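Side-chain contacts in PmbA-related protein (Thermotoga maritima, PDB 1VL4), which probably acts as a metallopeptidase of the PmbA/TldD type and is also regarded as a putative modulator of DNA gyrase: residues A91-N94 with L95-K98; E117-G121 with R122-L126; I213-R216 with A217-A221; T229-S232 with G233-V237; S256-N259 with V260-L264. One frame throughout, in Å; residues are numbered along the deposited sequence.

Following the chain from the N terminus, all five contacts are local and come in series; none encloses or crosses another. Contact 1 closes the C-terminal end of helix 84-93, against strand 51-69 and the second subunit. Contact 2, whose nearest atoms are about 29 Å from those of contact 1, is a turn in the loop before helix 128-143 and lies on strands 148-167 and 172-188. Contact 3 runs along one continuous stretch of helix 210-223, which packs on the same antiparallel sheet. Contact 4 folds the following loop back onto the start of strand 233-239, in the seven-stranded mixed sheet. Contact 5 spans the short helix 257-261, capped at both ends beside helix 322-328.

Contact 1 (A91-N94 with L95-K98); sequences ALSN and LQVK
Leu92 and Leu95, one helical turn apart where helix 84-93 unwinds through a 3-10 segment, bring their CD1 methyls to 4.0 Å of each other at an oblique angle. Leu92 sends CG anti to its backbone N, chi1 -158°, which directs its branch, whereas CG of Leu95 stands beside the nitrogen. Both side chains also pack on strand 51-69, where leucine suits a flank that meets Val67, touched by Leu92, and the side chain of Lys69, touched by Leu95. The backbone tightens at this point, Leu95 N donating to Leu92 O at 2.9 Å over a three-residue step, as in a 3-10 turn. On another side of the turn, Gln96 reaches back with its amide. Its CG lies between the backbone N and the carbonyl carbon, chi1 68°, and the extended chain beyond brings NE2 to 2.9 Å from Ser93 O. That carbonyl oxygen lies close to the amide plane of Gln96, so a long polar side chain ties down a carbonyl at the helix end. Asn94 faces the second subunit, with ND2 donating to Asp57 OD2 of that subunit and also to Thr75 O of its own chain. Val97, the centre of an inverse gamma turn, donates its N to Asn94 O at 3.1 Å, and its CG2 methyl comes within 4.2 Å of Asn94 CB.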
loop_
_atom_site.group_PDB
_atom_site.type_symbol
_atom_site.label_atom_id
_atom_site.label_comp_id
_atom_site.label_asym_id
_atom_site.label_seq_id
_atom_site.Cartn_x
_atom_site.Cartn_y
_atom_site.Cartn_z
ATOM N N ALA A 91 -1.294 12.830 24.169
ATOM C CA ALA A 91 0.121 12.415 23.961
ATOM C C ALA A 91 0.723 12.003 25.297
ATOM O O ALA A 91 1.461 11.020 25.377
ATOM C CB ALA A 91 0.934 13.532 23.363
ATOM N N LEU A 92 0.408 12.757 26.342
ATOM C CA LEU A 92 0.938 12.480 27.667
ATOM C C LEU A 92 0.455 11.089 28.117
ATOM O O LEU A 92 1.220 10.237 28.618
ATOM C CB LEU A 92 0.440 13.565 28.628
ATOM C CG LEU A 92 1.251 13.775 29.904
ATOM C CD1 LEU A 92 2.596 14.371 29.583
ATOM C CD2 LEU A 92 0.462 14.661 30.909
ATOM N N SER A 93 -0.828 10.821 27.886
ATOM C CA SER A 93 -1.357 9.559 28.298
ATOM C C SER A 93 -0.668 8.385 27.579
ATOM O O SER A 93 -0.509 7.326 28.155
ATOM C CB SER A 93 -2.897 9.526 28.186
ATOM O OG SER A 93 -3.337 8.191 28.177
ATOM N N ASN A 94 -0.230 8.562 26.352
ATOM C CA ASN A 94 0.492 7.524 25.657
ATOM C C ASN A 94 1.931 7.271 26.117
ATOM O O ASN A 94 2.599 6.363 25.598
ATOM C CB ASN A 94 0.469 7.780 24.155
ATOM C CG ASN A 94 -0.964 7.670 23.556
ATOM O OD1 ASN A 94 -1.846 7.051 24.132
ATOM N ND2 ASN A 94 -1.155 8.274 22.397
ATOM N N LEU A 95 2.432 8.080 27.048
ATOM C CA LEU A 95 3.757 7.808 27.637
ATOM C C LEU A 95 3.825 6.429 28.280
ATOM O O LEU A 95 4.848 5.799 28.234
ATOM C CB LEU A 95 4.136 8.841 28.695
ATOM C CG LEU A 95 4.728 10.136 28.144
ATOM C CD1 LEU A 95 4.913 11.100 29.328
ATOM C CD2 LEU A 95 6.031 9.945 27.395
ATOM N N GLN A 96 2.731 5.970 28.853
ATOM C CA GLN A 96 2.671 4.633 29.459
ATOM C C GLN A 96 2.700 3.424 28.491
ATOM O O GLN A 96 2.753 2.277 28.927
ATOM C CB GLN A 96 1.406 4.550 30.311
ATOM C CG GLN A 96 0.172 4.575 29.457
ATOM C CD GLN A 96 -1.086 4.613 30.226
ATOM O OE1 GLN A 96 -1.486 3.616 30.819
ATOM N NE2 GLN A 96 -1.760 5.751 30.196
ATOM N N VAL A 97 2.619 3.655 27.188
ATOM C CA VAL A 97 2.555 2.547 26.207
ATOM C C VAL A 97 3.981 1.947 26.080
ATOM O O VAL A 97 4.613 1.956 25.011
ATOM C CB VAL A 97 1.940 3.061 24.851
ATOM C CG1 VAL A 97 1.781 1.937 23.851
ATOM C CG2 VAL A 97 0.579 3.712 25.112
ATOM N N LYS A 98 4.466 1.437 27.225
ATOM C CA LYS A 98 5.930 1.294 27.589
ATOM C C LYS A 98 6.422 2.548 28.348
ATOM O O LYS A 98 6.619 3.622 27.761
ATOM C CB LYS A 98 6.865 0.943 26.398
ATOM C CG LYS A 98 7.531 -0.449 26.481
ATOM C CD LYS A 98 6.474 -1.550 26.385
ATOM C CE LYS A 98 7.040 -2.949 26.573
ATOM N NZ LYS A 98 5.965 -3.895 27.008
#

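Contact 2 (E117-G121 with R122-L126); sequences ETYVG and RFEKL
Gly121 N is engaged twice: it donates to Asp178 OD2, and it stands 3.9 Å above the ring plane of Tyr119, over the ring centre. Val120 N donates to OD1 of the same aspartate, so one carboxylate holds two consecutive amides. The tyrosine ring comes to lie under the Gly121 amide with CG anti to the backbone N, chi1 175°. Glycine fits here because its backbone has positive phi, 91°, where a CB would press on the carbonyl of the residue before. Beside this turn, Val120 and Arg122 touch through their aliphatic parts, CG1 of Val120 lying 3.8 Å from Arg122 CG. The arginine suits a surface site with two demands: its methylenes cover the valine while its guanidinium goes on to a salt bridge with Glu206. Lys125 makes a looser contact, bending back at chi3 and chi4 so that NZ comes to 3.6 Å from Gly121 O; that is too distant for a firm bond, though its charge may be weakly favoured by the carbonyl oxygen. Glu124 crosses the tyrosine at about a right angle, its carboxylate near the hydroxyl edge, but the modelled separation there is too short to be trusted. Leu126 N bonds Phe123 O at 3.1 Å, and Lys125 N bonds Arg122 O, both of three-residue span. The whole is thus a turn with glycine at positive phi, leading into residues of helical conformation without regular helical bonds, in the connection between helices 84-93 and 128-143.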
loop_
_atom_site.group_PDB
_atom_site.type_symbol
_atom_site.label_atom_id
_atom_site.label_comp_id
_atom_site.label_asym_id
_atom_site.label_seq_id
_atom_site.Cartn_x
_atom_site.Cartn_y
_atom_site.Cartn_z
ATOM N N GLU A 117 17.747 25.021 -2.904
ATOM C CA GLU A 117 16.616 25.545 -3.669
ATOM C C GLU A 117 15.658 24.412 -4.004
ATOM O O GLU A 117 15.647 23.907 -5.099
ATOM C CB GLU A 117 17.048 26.371 -4.925
ATOM C CG GLU A 117 15.862 27.285 -5.346
ATOM C CD GLU A 117 15.972 28.002 -6.701
ATOM O OE1 GLU A 117 16.591 27.471 -7.657
ATOM O OE2 GLU A 117 15.364 29.092 -6.794
ATOM N N THR A 118 14.891 23.998 -3.009
ATOM C CA THR A 118 13.972 22.885 -3.117
ATOM C C THR A 118 12.585 23.389 -3.501
ATOM O O THR A 118 11.764 22.608 -3.906
ATOM C CB THR A 118 13.895 22.094 -1.786
ATOM O OG1 THR A 118 13.662 22.999 -0.682
ATOM C CG2 THR A 118 15.211 21.373 -1.534
ATOM N N TYR A 119 12.358 24.696 -3.420
ATOM C CA TYR A 119 11.044 25.238 -3.761
ATOM C C TYR A 119 11.254 26.280 -4.806
ATOM O O TYR A 119 11.867 27.294 -4.535
ATOM C CB TYR A 119 10.390 25.846 -2.531
ATOM C CG TYR A 119 9.099 26.518 -2.871
ATOM C CD1 TYR A 119 7.977 25.747 -3.246
ATOM C CD2 TYR A 119 9.013 27.896 -2.967
ATOM C CE1 TYR A 119 6.781 26.375 -3.608
ATOM C CE2 TYR A 119 7.824 28.516 -3.344
ATOM C CZ TYR A 119 6.717 27.750 -3.670
ATOM O OH TYR A 119 5.521 28.378 -4.045
ATOM N N VAL A 120 10.731 26.047 -5.990
ATOM C CA VAL A 120 10.832 27.040 -7.067
ATOM C C VAL A 120 9.559 27.824 -7.285
ATOM O O VAL A 120 9.651 28.985 -7.552
ATOM C CB VAL A 120 11.362 26.378 -8.354
ATOM C CG1 VAL A 120 11.430 27.363 -9.509
ATOM C CG2 VAL A 120 12.772 25.811 -8.069
ATOM N N GLY A 121 8.384 27.215 -7.179
ATOM C CA GLY A 121 7.133 27.953 -7.325
ATOM C C GLY A 121 6.545 28.013 -8.724
ATOM O O GLY A 121 5.548 28.659 -8.942
ATOM N N ARG A 122 7.138 27.342 -9.689
ATOM C CA ARG A 122 6.619 27.423 -11.039
ATOM C C ARG A 122 5.513 26.401 -11.362
ATOM O O ARG A 122 4.645 26.707 -12.155
ATOM C CB ARG A 122 7.759 27.365 -12.041
ATOM C CG ARG A 122 8.720 28.576 -11.894
ATOM C CD ARG A 122 9.685 28.699 -13.025
ATOM N NE ARG A 122 8.986 28.813 -14.295
ATOM C CZ ARG A 122 8.441 29.934 -14.765
ATOM N NH1 ARG A 122 8.492 31.069 -14.063
ATOM N NH2 ARG A 122 7.823 29.921 -15.953
ATOM N N PHE A 123 5.520 25.219 -10.750
ATOM C CA PHE A 123 4.434 24.242 -11.031
ATOM C C PHE A 123 3.083 24.849 -10.626
ATOM O O PHE A 123 2.089 24.696 -11.331
ATOM C CB PHE A 123 4.688 22.867 -10.325
ATOM C CG PHE A 123 5.527 21.931 -11.131
ATOM C CD1 PHE A 123 4.987 21.303 -12.250
ATOM C CD2 PHE A 123 6.879 21.707 -10.800
ATOM C CE1 PHE A 123 5.761 20.466 -13.038
ATOM C CE2 PHE A 123 7.645 20.874 -11.565
ATOM C CZ PHE A 123 7.115 20.239 -12.679
ATOM N N GLU A 124 3.078 25.561 -9.492
ATOM C CA GLU A 124 1.898 26.233 -8.916
ATOM C C GLU A 124 1.247 27.254 -9.812
ATOM O O GLU A 124 0.055 27.506 -9.694
ATOM C CB GLU A 124 2.285 27.015 -7.655
ATOM C CG GLU A 124 2.283 26.194 -6.421
ATOM C CD GLU A 124 2.963 26.927 -5.282
ATOM O OE1 GLU A 124 4.216 27.013 -5.288
ATOM O OE2 GLU A 124 2.230 27.433 -4.397
ATOM N N LYS A 125 2.044 27.867 -10.669
ATOM C CA LYS A 125 1.549 28.842 -11.643
ATOM C C LYS A 125 0.840 28.269 -12.873
ATOM O O LYS A 125 0.146 29.000 -13.561
ATOM C CB LYS A 125 2.732 29.715 -12.082
ATOM C CG LYS A 125 3.214 30.585 -10.881
ATOM C CD LYS A 125 4.032 31.796 -11.319
ATOM C CE LYS A 125 5.482 31.424 -11.673
ATOM N NZ LYS A 125 6.413 31.786 -10.562
ATOM N N LEU A 126 1.020 26.989 -13.162
ATOM C CA LEU A 126 0.406 26.391 -14.325
ATOM C C LEU A 126 -1.080 26.290 -14.152
ATOM O O LEU A 126 -1.566 25.985 -13.087
ATOM C CB LEU A 126 0.917 24.964 -14.539
ATOM C CG LEU A 126 2.360 24.788 -14.936
ATOM C CD1 LEU A 126 2.600 23.307 -15.142
ATOM C CD2 LEU A 126 2.707 25.579 -16.194
#

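Contact 3 (I213-R216 with A217-A221); sequences IGKR and AAEEA
Backbone bonds come first: Ala217 N donates to Ile213 O, Ala218 N to Gly214 O, Glu219 N to Lys215 O and Glu220 N to Arg216 O, at 2.9 to 3.2 Å. Each spans four residues, and the bond from Glu219 is almost straight at the hydrogen, N-H...O 175°. The charged contact runs along the exposed side. Lys215 holds CG anti to its backbone N, chi1 -172°, and its extended chain passes Glu219, whose OE2 lies 3.4 Å from Lys215 CE. Its NZ is 3.8 Å from Glu219 OE2, a long salt bridge, so the carboxylate rests mainly alongside the lysine methylenes. Such an i, i+4 pair of opposite charges, lysine first, is a familiar surface feature of alpha helices, here of helix 210-223, which lies on the antiparallel sheet. Two other charged ends have partners beyond these segments: Arg216 NE pairs with Glu212 in a salt bridge, and Glu220 bends at chi2 to carry its carboxylate to Arg240. Arg216 meets Glu219 only through CG, 3.9 Å from Glu219 OE1, and the charged groups stay apart. The CG of Glu220 packs 3.0 Å from Arg216 O. Apolar contact takes the buried side, where small residues suit the close approach of helix and strand 172-188: Ala217 meets Ala184, Ala221 meets Ala188, and Ile213 adds a larger branched chain against Leu182 and Ala184. Within the helix, the methyl of Ala217 also rests against the preceding turn, CB lying 3.6 Å from both Gly214 O and Ile213 O.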
loop_
_atom_site.group_PDB
_atom_site.type_symbol
_atom_site.label_atom_id
_atom_site.label_comp_id
_atom_site.label_asym_id
_atom_site.label_seq_id
_atom_site.Cartn_x
_atom_site.Cartn_y
_atom_site.Cartn_z
ATOM N N ILE A 213 9.502 12.630 -23.762
ATOM C CA ILE A 213 9.135 11.555 -22.871
ATOM C C ILE A 213 8.278 10.509 -23.601
ATOM O O ILE A 213 8.471 9.304 -23.419
ATOM C CB ILE A 213 8.376 12.066 -21.600
ATOM C CG1 ILE A 213 9.350 12.786 -20.667
ATOM C CG2 ILE A 213 7.712 10.897 -20.848
ATOM C CD1 ILE A 213 8.694 13.694 -19.615
ATOM N N GLY A 214 7.292 10.973 -24.364
ATOM C CA GLY A 214 6.450 10.084 -25.155
ATOM C C GLY A 214 7.255 9.367 -26.229
ATOM O O GLY A 214 7.112 8.168 -26.420
ATOM N N LYS A 215 8.111 10.120 -26.903
ATOM C CA LYS A 215 9.019 9.574 -27.954
ATOM C C LYS A 215 9.937 8.465 -27.380
ATOM O O LYS A 215 10.006 7.367 -27.927
ATOM C CB LYS A 215 9.840 10.722 -28.538
ATOM C CG LYS A 215 10.689 10.358 -29.764
ATOM C CD LYS A 215 11.755 11.407 -30.063
ATOM C CE LYS A 215 12.337 11.254 -31.479
ATOM N NZ LYS A 215 13.715 11.847 -31.570
ATOM N N ARG A 216 10.626 8.734 -26.263
ATOM C CA ARG A 216 11.371 7.667 -25.567
ATOM C C ARG A 216 10.588 6.422 -25.136
ATOM O O ARG A 216 11.108 5.332 -25.254
ATOM C CB ARG A 216 12.179 8.191 -24.386
ATOM C CG ARG A 216 13.141 9.221 -24.852
ATOM C CD ARG A 216 14.479 9.233 -24.166
ATOM N NE ARG A 216 14.719 10.484 -23.451
ATOM C CZ ARG A 216 15.927 10.945 -23.124
ATOM N NH1 ARG A 216 17.028 10.267 -23.450
ATOM N NH2 ARG A 216 16.039 12.082 -22.456
ATOM N N ALA A 217 9.375 6.578 -24.626
ATOM C CA ALA A 217 8.577 5.447 -24.262
ATOM C C ALA A 217 8.326 4.545 -25.486
ATOM O O ALA A 217 8.441 3.305 -25.397
ATOM C CB ALA A 217 7.271 5.933 -23.647
ATOM N N ALA A 218 8.019 5.159 -26.634
ATOM C CA ALA A 218 7.789 4.432 -27.897
ATOM C C ALA A 218 9.091 3.746 -28.360
ATOM O O ALA A 218 9.113 2.546 -28.591
ATOM C CB ALA A 218 7.313 5.385 -28.955
ATOM N N GLU A 219 10.166 4.524 -28.465
ATOM C CA GLU A 219 11.521 4.003 -28.800
ATOM C C GLU A 219 11.906 2.804 -27.938
ATOM O O GLU A 219 12.407 1.813 -28.436
ATOM C CB GLU A 219 12.572 5.111 -28.678
ATOM C CG GLU A 219 12.460 6.172 -29.778
ATOM C CD GLU A 219 13.302 7.448 -29.524
ATOM O OE1 GLU A 219 13.739 7.710 -28.374
ATOM O OE2 GLU A 219 13.489 8.226 -30.488
ATOM N N GLU A 220 11.643 2.895 -26.643
ATOM C CA GLU A 220 11.859 1.785 -25.731
ATOM C C GLU A 220 11.117 0.518 -26.171
ATOM O O GLU A 220 11.722 -0.537 -26.405
ATOM C CB GLU A 220 11.495 2.190 -24.312
ATOM C CG GLU A 220 12.459 3.199 -23.667
ATOM C CD GLU A 220 13.797 2.563 -23.257
ATOM O OE1 GLU A 220 13.790 1.666 -22.373
ATOM O OE2 GLU A 220 14.848 2.986 -23.799
ATOM N N ALA A 221 9.820 0.641 -26.373
ATOM C CA ALA A 221 9.002 -0.486 -26.788
ATOM C C ALA A 221 9.406 -1.068 -28.146
ATOM O O ALA A 221 9.475 -2.287 -28.319
ATOM C CB ALA A 221 7.516 -0.060 -26.813
#

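Contact 4 (T229-S232 with G233-V237); sequences TIPS and GKYPV
Tyr235 OH donates to Pro231 O at 2.7 Å, a bond that ties the loop before the strand to a residue of the strand. The carbonyl oxygen lies at the edge of the ring, in its plane, and the hydroxyl reaches it tilted by 24° from the carbonyl plane. Close by, the CD methylene of Pro231 lies 3.6 Å from the same hydroxyl, the two side chains meeting at about a right angle. Ile230 arrives from the direction opposite to the tyrosine and sets CD1 at 3.5 Å from Tyr235 CE1. With CG1 of Ile230 between its backbone N and carbonyl carbon, chi1 68°, the extended branch points back at the ring. Further out, Val366 of strand 365-372 packs on both Ile230 and Tyr235, and Trp393 meets the tyrosine ring with its plane nearly perpendicular. Tyr235 belongs to strand 233-239 of the mixed sheet, where it bonds Leu442 through the backbone. Gly233 starts the strand at phi 178°, where a CB would run into the carbonyl of Ser232, so glycine suits the place. A tyrosine suits its own because one residue supplies ring carbons for the isoleucine methyl to rest against and a donor for the carbonyl, pinning the incoming loop to its own strand.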
loop_
_atom_site.group_PDB
_atom_site.type_symbol
_atom_site.label_atom_id
_atom_site.label_comp_id
_atom_site.label_asym_id
_atom_site.label_seq_id
_atom_site.Cartn_x
_atom_site.Cartn_y
_atom_site.Cartn_z
ATOM N N THR A 229 14.968 -15.096 -26.869
ATOM C CA THR A 229 15.490 -15.402 -25.533
ATOM C C THR A 229 16.923 -15.892 -25.754
ATOM O O THR A 229 17.373 -15.996 -26.890
ATOM C CB THR A 229 14.588 -16.395 -24.719
ATOM O OG1 THR A 229 14.719 -16.121 -23.310
ATOM C CG2 THR A 229 14.921 -17.865 -25.044
ATOM N N ILE A 230 17.660 -16.098 -24.669
ATOM C CA ILE A 230 19.024 -16.579 -24.774
ATOM C C ILE A 230 19.203 -17.746 -23.822
ATOM O O ILE A 230 18.358 -17.950 -22.935
ATOM C CB ILE A 230 20.067 -15.459 -24.449
ATOM C CG1 ILE A 230 19.999 -15.064 -22.979
ATOM C CG2 ILE A 230 19.885 -14.260 -25.379
ATOM C CD1 ILE A 230 21.100 -14.083 -22.578
ATOM N N PRO A 231 20.293 -18.514 -24.007
ATOM C CA PRO A 231 20.571 -19.601 -23.099
ATOM C C PRO A 231 20.890 -19.125 -21.692
ATOM O O PRO A 231 21.590 -18.116 -21.480
ATOM C CB PRO A 231 21.773 -20.330 -23.764
ATOM C CG PRO A 231 21.781 -19.879 -25.183
ATOM C CD PRO A 231 21.273 -18.466 -25.110
ATOM N N SER A 232 20.346 -19.838 -20.717
ATOM C CA SER A 232 20.685 -19.564 -19.339
ATOM C C SER A 232 22.179 -19.687 -19.230
ATOM O O SER A 232 22.774 -20.632 -19.749
ATOM C CB SER A 232 20.044 -20.567 -18.401
ATOM O OG SER A 232 18.643 -20.408 -18.409
ATOM N N GLY A 233 22.794 -18.737 -18.554
ATOM C CA GLY A 233 24.219 -18.815 -18.351
ATOM C C GLY A 233 24.685 -17.593 -17.597
ATOM O O GLY A 233 23.891 -16.781 -17.164
ATOM N N LYS A 234 25.992 -17.493 -17.445
ATOM C CA LYS A 234 26.614 -16.346 -16.816
ATOM C C LYS A 234 27.079 -15.397 -17.939
ATOM O O LYS A 234 27.766 -15.823 -18.848
ATOM C CB LYS A 234 27.754 -16.844 -15.933
ATOM C CG LYS A 234 27.258 -17.493 -14.641
ATOM C CD LYS A 234 28.218 -18.561 -14.103
ATOM N N TYR A 235 26.630 -14.147 -17.931
ATOM C CA TYR A 235 27.098 -13.173 -18.917
ATOM C C TYR A 235 27.557 -11.880 -18.276
ATOM O O TYR A 235 27.065 -11.509 -17.218
ATOM C CB TYR A 235 26.020 -12.797 -19.924
ATOM C CG TYR A 235 25.444 -13.923 -20.706
ATOM C CD1 TYR A 235 24.358 -14.616 -20.220
ATOM C CD2 TYR A 235 25.935 -14.270 -21.945
ATOM C CE1 TYR A 235 23.798 -15.661 -20.920
ATOM C CE2 TYR A 235 25.376 -15.345 -22.657
ATOM C CZ TYR A 235 24.294 -16.016 -22.126
ATOM O OH TYR A 235 23.659 -17.060 -22.795
ATOM N N PRO A 236 28.487 -11.166 -18.948
ATOM C CA PRO A 236 28.740 -9.777 -18.551
ATOM C C PRO A 236 27.427 -8.999 -18.746
ATOM O O PRO A 236 26.656 -9.315 -19.674
ATOM C CB PRO A 236 29.839 -9.297 -19.519
ATOM C CG PRO A 236 30.268 -10.469 -20.295
ATOM C CD PRO A 236 29.263 -11.569 -20.127
ATOM N N VAL A 237 27.143 -8.069 -17.845
ATOM C CA VAL A 237 25.895 -7.321 -17.873
ATOM C C VAL A 237 26.178 -5.837 -17.843
ATOM O O VAL A 237 26.800 -5.323 -16.893
ATOM C CB VAL A 237 24.946 -7.723 -16.706
ATOM C CG1 VAL A 237 23.785 -6.729 -16.587
ATOM C CG2 VAL A 237 24.390 -9.150 -16.902
#

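Contact 5 (S256-N259 with V260-L264); sequences SAEN and VQKNL
Val260 N donates to Ser256 O, Gln261 N to Ala257 O and Lys262 N to Glu258 O, at 2.9 to 3.0 Å, the i to i+4 bonds of helix 257-261, little more than one turn long. Ser256 is its N-cap: with OG anti to the backbone N, chi1 170°, it accepts Asn259 N at 3.3 Å, and Glu258 N more weakly. At the other end a Schellman motif closes the helix. Leu264 N bonds Asn259 O at 2.8 Å, Asn263 N bonds Val260 O, and Asn263 takes the positive phi, 60°, that asparagine tolerates well. Glu258 and Lys262 run side by side in the same direction, Glu258 OE2 lying 3.4 Å from Lys262 NZ, a salt bridge one turn apart. The lysine methylenes also join in, CE standing 3.6 Å from Glu258 CG. Asn259 turns its ND2 to Pro253 O, while Gln261 extends to Glu328 of helix 322-328. The serine oxygen and the Schellman bonds thus serve the ends of a very short helix, whose first amides and last carbonyls have few partners within it. Glutamate near the N-terminal end and lysine at the C-terminal end probably suit the helix dipole as well as each other.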
loop_
_atom_site.group_PDB
_atom_site.type_symbol
_atom_site.label_atom_id
_atom_site.label_comp_id
_atom_site.label_asym_id
_atom_site.label_seq_id
_atom_site.Cartn_x
_atom_site.Cartn_y
_atom_site.Cartn_z
ATOM N N SER A 256 20.958 1.065 6.924
ATOM C CA SER A 256 20.390 1.468 8.248
ATOM C C SER A 256 21.123 0.903 9.482
ATOM O O SER A 256 21.182 -0.333 9.704
ATOM C CB SER A 256 18.914 1.110 8.312
ATOM O OG SER A 256 18.437 1.274 9.616
ATOM N N ALA A 257 21.678 1.787 10.321
ATOM C CA ALA A 257 22.296 1.330 11.589
ATOM C C ALA A 257 21.351 0.530 12.475
ATOM O O ALA A 257 21.792 -0.305 13.291
ATOM C CB ALA A 257 22.852 2.496 12.393
ATOM N N GLU A 258 20.063 0.825 12.357
ATOM C CA GLU A 258 19.014 0.129 13.107
ATOM C C GLU A 258 18.890 -1.316 12.621
ATOM O O GLU A 258 18.865 -2.244 13.436
ATOM C CB GLU A 258 17.702 0.870 12.913
ATOM C CG GLU A 258 16.524 0.274 13.624
ATOM C CD GLU A 258 15.243 1.086 13.464
ATOM O OE1 GLU A 258 15.281 2.282 13.013
ATOM O OE2 GLU A 258 14.179 0.494 13.824
ATOM N N ASN A 259 18.835 -1.510 11.301
ATOM C CA ASN A 259 18.810 -2.878 10.713
ATOM C C ASN A 259 20.079 -3.630 11.025
ATOM O O ASN A 259 20.058 -4.846 11.250
ATOM C CB ASN A 259 18.606 -2.834 9.196
ATOM C CG ASN A 259 17.178 -2.521 8.812
ATOM O OD1 ASN A 259 16.269 -2.702 9.594
ATOM N ND2 ASN A 259 16.980 -2.033 7.611
ATOM N N VAL A 260 21.197 -2.910 11.055
ATOM C CA VAL A 260 22.460 -3.534 11.453
ATOM C C VAL A 260 22.414 -4.018 12.886
ATOM O O VAL A 260 22.740 -5.173 13.144
ATOM C CB VAL A 260 23.637 -2.587 11.277
ATOM C CG1 VAL A 260 24.893 -3.202 11.861
ATOM C CG2 VAL A 260 23.839 -2.284 9.762
ATOM N N GLN A 261 22.020 -3.137 13.817
ATOM C CA GLN A 261 21.836 -3.496 15.244
ATOM C C GLN A 261 20.925 -4.706 15.425
ATOM O O GLN A 261 21.195 -5.552 16.249
ATOM C CB GLN A 261 21.259 -2.323 16.051
ATOM C CG GLN A 261 22.270 -1.170 16.304
ATOM C CD GLN A 261 21.640 0.149 16.886
ATOM O OE1 GLN A 261 20.439 0.224 17.178
ATOM N NE2 GLN A 261 22.485 1.163 17.077
ATOM N N LYS A 262 19.845 -4.769 14.650
ATOM C CA LYS A 262 18.859 -5.857 14.758
ATOM C C LYS A 262 19.240 -7.174 14.087
ATOM O O LYS A 262 18.422 -8.086 14.020
ATOM C CB LYS A 262 17.529 -5.401 14.151
ATOM C CG LYS A 262 16.862 -4.227 14.856
ATOM C CD LYS A 262 15.377 -4.225 14.542
ATOM C CE LYS A 262 14.834 -2.824 14.335
ATOM N NZ LYS A 262 13.381 -2.849 13.980
ATOM N N ASN A 263 20.456 -7.284 13.569
ATOM C CA ASN A 263 20.859 -8.458 12.773
ATOM C C ASN A 263 20.015 -8.664 11.516
ATOM O O ASN A 263 19.787 -9.797 11.097
ATOM C CB ASN A 263 20.862 -9.745 13.613
ATOM C CG ASN A 263 22.088 -9.871 14.477
ATOM O OD1 ASN A 263 23.162 -9.400 14.107
ATOM N ND2 ASN A 263 21.951 -10.549 15.620
ATOM N N LEU A 264 19.596 -7.567 10.898
ATOM C CA LEU A 264 18.792 -7.595 9.669
ATOM C C LEU A 264 19.516 -6.966 8.457
ATOM O O LEU A 264 18.876 -6.501 7.523
ATOM C CB LEU A 264 17.496 -6.834 9.902
ATOM C CG LEU A 264 16.565 -7.394 10.954
ATOM C CD1 LEU A 264 15.456 -6.359 11.210
ATOM C CD2 LEU A 264 15.997 -8.712 10.501
#